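PDB 6LIR: TCR alpha chain from Gallus gallus, which pairs with the TCR beta chain to form the chicken alpha-beta T-cell receptor, which probably recognises antigen presented by MHC molecules. Local coordinates for residues Pro6-Ser11 with Thr101-Ser106; Ile30-Gln35 with Ser70-Ala75. All blocks are in the same frame, centred on the assembly; numbering follows the deposited sequence.

Both contacts belong to the V-set immunoglobulin domain of the alpha chain. Contact 1 (6-11 with 101-106) lies at the edge of one sheet and is partly buried. Contact 2 (30-35 with 70-75) lies in the core and joins that same sheet to the facing one. Their chemistry follows their places. Contact 1 is a parallel strand pair, held by a ladder of backbone hydrogen bonds. Contact 2 is held by side chains, with an indole packed on a leucine and tied to a serine hydroxyl. The centres of contact 1 and contact 2 are about 12 Å apart. The two meet in the sandwich interior, where CD2 of L105 lies 3.8 Å from CD2 of L74.

Contact 1 (Pro6-Ser11 with Thr101-Ser106); sequences PSAETS and TGTRLS
CG of L105 stands anti to the backbone N (chi1 175°), and chi2 of 60° carries CD1 across to strand 7-11. CG2 of T103 is also anti to its backbone N and meets CB of A8. The two strands form the parallel edge pair of a V-set immunoglobulin domain, in which the N-terminal strand joins the last strand of the domain. Their axes diverge by only 19°. Four backbone hydrogen bonds form the ladder. R104 N gives to P6 O at 2.9 Å, and A8 N gives to R104 O at 2.9 Å. Both donors stand above the plane of the carbonyl they reach. S106 N meets A8 O in the carbonyl plane at 2.9 Å. T10 N then reaches S106 O at 3.0 Å, nearly along the C=O axis. Three CA-H...O contacts lie between these bonds.

A8, T103 and L105 turn into the sandwich, where A8 and L105 touch I16 of the opposing sheet and T103 touches I18. S7, E9 and S106 line the other face with R104. The R104 chain is extended from CG to NE and leads away from strand 7-11. Its NH1 forms a salt bridge with E170 of the TCR beta chain. T103 OG1 is hydrogen-bonded to E5 O. On the inner face, CD1 of L105 lies 3.6 Å from A8 O and 4.1 Å from A8 CB.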
# COMPACT_ATOMS: atom_id res chain seq x y z
N PRO A 6 -3.27 13.06 -10.36
CA PRO A 6 -3.34 12.29 -9.11
C PRO A 6 -3.59 10.80 -9.33
O PRO A 6 -3.05 9.97 -8.58
CB PRO A 6 -4.48 12.96 -8.35
CG PRO A 6 -5.28 13.67 -9.40
CD PRO A 6 -4.29 14.12 -10.42
N SER A 7 -4.40 10.44 -10.31
CA SER A 7 -4.73 9.03 -10.51
C SER A 7 -4.94 8.74 -11.98
O SER A 7 -5.20 9.63 -12.79
CB SER A 7 -5.99 8.64 -9.71
OG SER A 7 -7.07 9.50 -10.03
N ALA A 8 -4.81 7.46 -12.32
CA ALA A 8 -5.05 6.96 -13.66
C ALA A 8 -5.62 5.55 -13.55
O ALA A 8 -5.39 4.85 -12.57
CB ALA A 8 -3.77 6.96 -14.51
N GLU A 9 -6.35 5.14 -14.58
CA GLU A 9 -6.96 3.82 -14.58
C GLU A 9 -6.96 3.26 -15.99
O GLU A 9 -7.09 3.99 -16.97
CB GLU A 9 -8.39 3.86 -14.02
CG GLU A 9 -9.39 4.56 -14.93
CD GLU A 9 -10.82 4.48 -14.41
OE1 GLU A 9 -11.36 5.53 -14.00
OE2 GLU A 9 -11.40 3.37 -14.42
N THR A 10 -6.80 1.94 -16.07
CA THR A 10 -6.75 1.25 -17.35
C THR A 10 -7.14 -0.20 -17.12
O THR A 10 -7.06 -0.72 -16.00
CB THR A 10 -5.36 1.33 -17.99
OG1 THR A 10 -5.43 0.88 -19.35
CG2 THR A 10 -4.36 0.47 -17.23
N SER A 11 -7.59 -0.84 -18.18
CA SER A 11 -7.90 -2.26 -18.13
C SER A 11 -6.65 -3.06 -18.47
O SER A 11 -5.76 -2.58 -19.18
CB SER A 11 -9.03 -2.62 -19.09
OG SER A 11 -8.59 -2.58 -20.43
N THR A 101 4.24 14.78 -7.80
CA THR A 101 3.24 14.45 -6.79
C THR A 101 2.79 12.99 -6.86
O THR A 101 2.12 12.52 -5.94
CB THR A 101 2.03 15.37 -6.92
OG1 THR A 101 1.73 15.56 -8.31
CG2 THR A 101 2.34 16.72 -6.28
N GLY A 102 3.13 12.27 -7.93
CA GLY A 102 2.78 10.87 -8.04
C GLY A 102 1.43 10.62 -8.67
O GLY A 102 0.46 11.33 -8.38
N THR A 103 1.37 9.63 -9.56
CA THR A 103 0.13 9.23 -10.21
C THR A 103 -0.21 7.81 -9.77
O THR A 103 0.59 6.89 -9.95
CB THR A 103 0.25 9.32 -11.73
OG1 THR A 103 0.39 10.70 -12.10
CG2 THR A 103 -1.00 8.75 -12.40
N ARG A 104 -1.40 7.64 -9.19
CA ARG A 104 -1.82 6.35 -8.66
C ARG A 104 -2.51 5.57 -9.77
O ARG A 104 -3.63 5.91 -10.17
CB ARG A 104 -2.76 6.51 -7.46
CG ARG A 104 -3.21 5.18 -6.94
CD ARG A 104 -3.89 5.21 -5.58
NE ARG A 104 -4.46 3.93 -5.36
CZ ARG A 104 -3.84 2.88 -4.81
NH1 ARG A 104 -4.40 1.69 -4.65
NH2 ARG A 104 -2.60 3.04 -4.35
N LEU A 105 -1.84 4.54 -10.29
CA LEU A 105 -2.37 3.76 -11.39
C LEU A 105 -3.19 2.59 -10.86
O LEU A 105 -2.73 1.85 -9.99
CB LEU A 105 -1.26 3.25 -12.31
CG LEU A 105 -1.76 2.31 -13.42
CD1 LEU A 105 -2.76 3.03 -14.32
CD2 LEU A 105 -0.61 1.73 -14.24
N SER A 106 -4.39 2.44 -11.40
CA SER A 106 -5.28 1.33 -11.11
C SER A 106 -5.44 0.52 -12.39
O SER A 106 -5.66 1.10 -13.46
CB SER A 106 -6.64 1.81 -10.61
OG SER A 106 -6.66 1.92 -9.20

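Contact 2 (Ile30-Gln35 with Ser70-Ala75); sequences IQWYRQ and SALWLA
W32 leaves strand 29-35 with CB directed at strand 69-74. CG is anti to the carbonyl carbon (chi1 -81°), and chi2 of 81° sets the indole between the two sheets. On the pyrrole side, NE1 gives its hydrogen to OG of S70 at 3.1 Å. The hydroxyl lies near the ring plane, at the indole edge, and the N-H...O angle is 147°. CZ2 lies 3.6 Å from the same oxygen. The six-membered ring rests on L72. CB of L72 sits 3.8 Å over its centroid, almost on the ring normal, in a CH-pi contact. CE3 meets CD2 of L72, also at 3.8 Å. CG2 of I30 lies 3.7 Å from OG of S70, and CD1 of I30 packs on CB of S70.

An alanine in place of W32 would remove the ring over L72 and the donor to S70, and would probably loosen the packing between the two sheets. W32 is the core tryptophan of the immunoglobulin fold. It touches C87, which forms a disulfide with C20, and it also touches C20 itself. I18 of strand 16-21 adds to its surroundings, while L72 also packs on Y85 of strand 84-90 and L44 of strand 42-47.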
# COMPACT_ATOMS: atom_id res chain seq x y z
N ILE A 30 15.86 12.91 -16.28
CA ILE A 30 14.52 12.57 -15.81
C ILE A 30 14.53 11.11 -15.39
O ILE A 30 15.06 10.25 -16.11
CB ILE A 30 13.46 12.81 -16.90
CG1 ILE A 30 13.29 14.32 -17.15
CG2 ILE A 30 12.13 12.20 -16.51
CD1 ILE A 30 12.54 14.65 -18.42
N GLN A 31 13.94 10.83 -14.24
CA GLN A 31 13.83 9.48 -13.73
C GLN A 31 12.38 9.21 -13.36
O GLN A 31 11.62 10.13 -13.05
CB GLN A 31 14.71 9.25 -12.49
CG GLN A 31 16.19 9.36 -12.74
CD GLN A 31 16.96 9.81 -11.51
OE1 GLN A 31 17.74 10.76 -11.57
NE2 GLN A 31 16.73 9.15 -10.39
N TRP A 32 12.02 7.94 -13.38
CA TRP A 32 10.68 7.53 -13.00
C TRP A 32 10.80 6.39 -12.00
O TRP A 32 11.67 5.52 -12.14
CB TRP A 32 9.86 7.08 -14.21
CG TRP A 32 9.26 8.20 -14.99
CD1 TRP A 32 9.88 8.97 -15.93
CD2 TRP A 32 7.91 8.68 -14.90
NE1 TRP A 32 9.01 9.90 -16.44
CE2 TRP A 32 7.79 9.75 -15.83
CE3 TRP A 32 6.80 8.32 -14.15
CZ2 TRP A 32 6.60 10.45 -16.01
CZ3 TRP A 32 5.61 9.01 -14.32
CH2 TRP A 32 5.52 10.07 -15.25
N TYR A 33 9.93 6.42 -11.01
CA TYR A 33 9.88 5.42 -9.96
C TYR A 33 8.44 4.95 -9.81
O TYR A 33 7.50 5.63 -10.24
CB TYR A 33 10.38 5.97 -8.61
CG TYR A 33 11.84 6.36 -8.57
CD1 TYR A 33 12.29 7.53 -9.16
CD2 TYR A 33 12.77 5.55 -7.92
CE1 TYR A 33 13.63 7.88 -9.12
CE2 TYR A 33 14.11 5.89 -7.87
CZ TYR A 33 14.54 7.06 -8.47
OH TYR A 33 15.87 7.40 -8.43
N ARG A 34 8.27 3.79 -9.20
CA ARG A 34 6.93 3.32 -8.86
C ARG A 34 6.96 2.73 -7.46
O ARG A 34 7.92 2.07 -7.07
CB ARG A 34 6.40 2.31 -9.90
CG ARG A 34 6.90 0.89 -9.78
CD ARG A 34 6.10 0.01 -10.73
NE ARG A 34 6.69 -1.32 -10.88
CZ ARG A 34 6.22 -2.26 -11.69
NH1 ARG A 34 5.14 -2.01 -12.43
NH2 ARG A 34 6.82 -3.43 -11.76
N GLN A 35 5.91 3.02 -6.71
CA GLN A 35 5.80 2.58 -5.33
C GLN A 35 4.63 1.61 -5.25
O GLN A 35 3.46 2.02 -5.31
CB GLN A 35 5.61 3.75 -4.37
CG GLN A 35 5.39 3.28 -2.94
CD GLN A 35 4.74 4.32 -2.06
OE1 GLN A 35 4.13 3.98 -1.04
NE2 GLN A 35 4.86 5.59 -2.42
N SER A 70 7.74 15.00 -19.60
CA SER A 70 8.01 13.64 -20.06
C SER A 70 6.74 12.81 -19.89
O SER A 70 5.76 13.25 -19.28
CB SER A 70 9.18 13.01 -19.29
OG SER A 70 8.76 12.57 -18.01
N ALA A 71 6.77 11.60 -20.44
CA ALA A 71 5.62 10.72 -20.41
C ALA A 71 6.11 9.29 -20.32
O ALA A 71 6.99 8.88 -21.08
CB ALA A 71 4.74 10.89 -21.65
N LEU A 72 5.54 8.54 -19.38
CA LEU A 72 5.82 7.13 -19.21
C LEU A 72 4.68 6.32 -19.81
O LEU A 72 3.54 6.39 -19.32
CB LEU A 72 6.00 6.78 -17.73
CG LEU A 72 6.37 5.32 -17.47
CD1 LEU A 72 7.76 5.02 -18.03
CD2 LEU A 72 6.30 4.98 -15.99
N TRP A 73 4.98 5.57 -20.85
CA TRP A 73 3.98 4.74 -21.52
C TRP A 73 4.16 3.30 -21.05
O TRP A 73 5.25 2.74 -21.18
CB TRP A 73 4.13 4.82 -23.04
CG TRP A 73 3.29 3.81 -23.80
CD1 TRP A 73 3.73 2.69 -24.44
CD2 TRP A 73 1.87 3.84 -23.98
NE1 TRP A 73 2.67 2.02 -25.02
CE2 TRP A 73 1.51 2.71 -24.75
CE3 TRP A 73 0.85 4.72 -23.58
CZ2 TRP A 73 0.20 2.44 -25.12
CZ3 TRP A 73 -0.46 4.45 -23.95
CH2 TRP A 73 -0.77 3.31 -24.71
N LEU A 74 3.11 2.74 -20.46
CA LEU A 74 3.09 1.33 -20.10
C LEU A 74 2.37 0.57 -21.21
O LEU A 74 1.19 0.80 -21.46
CB LEU A 74 2.37 1.12 -18.76
CG LEU A 74 3.09 1.56 -17.48
CD1 LEU A 74 3.03 3.06 -17.28
CD2 LEU A 74 2.49 0.84 -16.27
N ALA A 75 3.09 -0.34 -21.88
CA ALA A 75 2.54 -0.93 -23.10
C ALA A 75 1.56 -2.06 -22.81
O ALA A 75 0.67 -2.33 -23.63
CB ALA A 75 3.66 -1.45 -23.99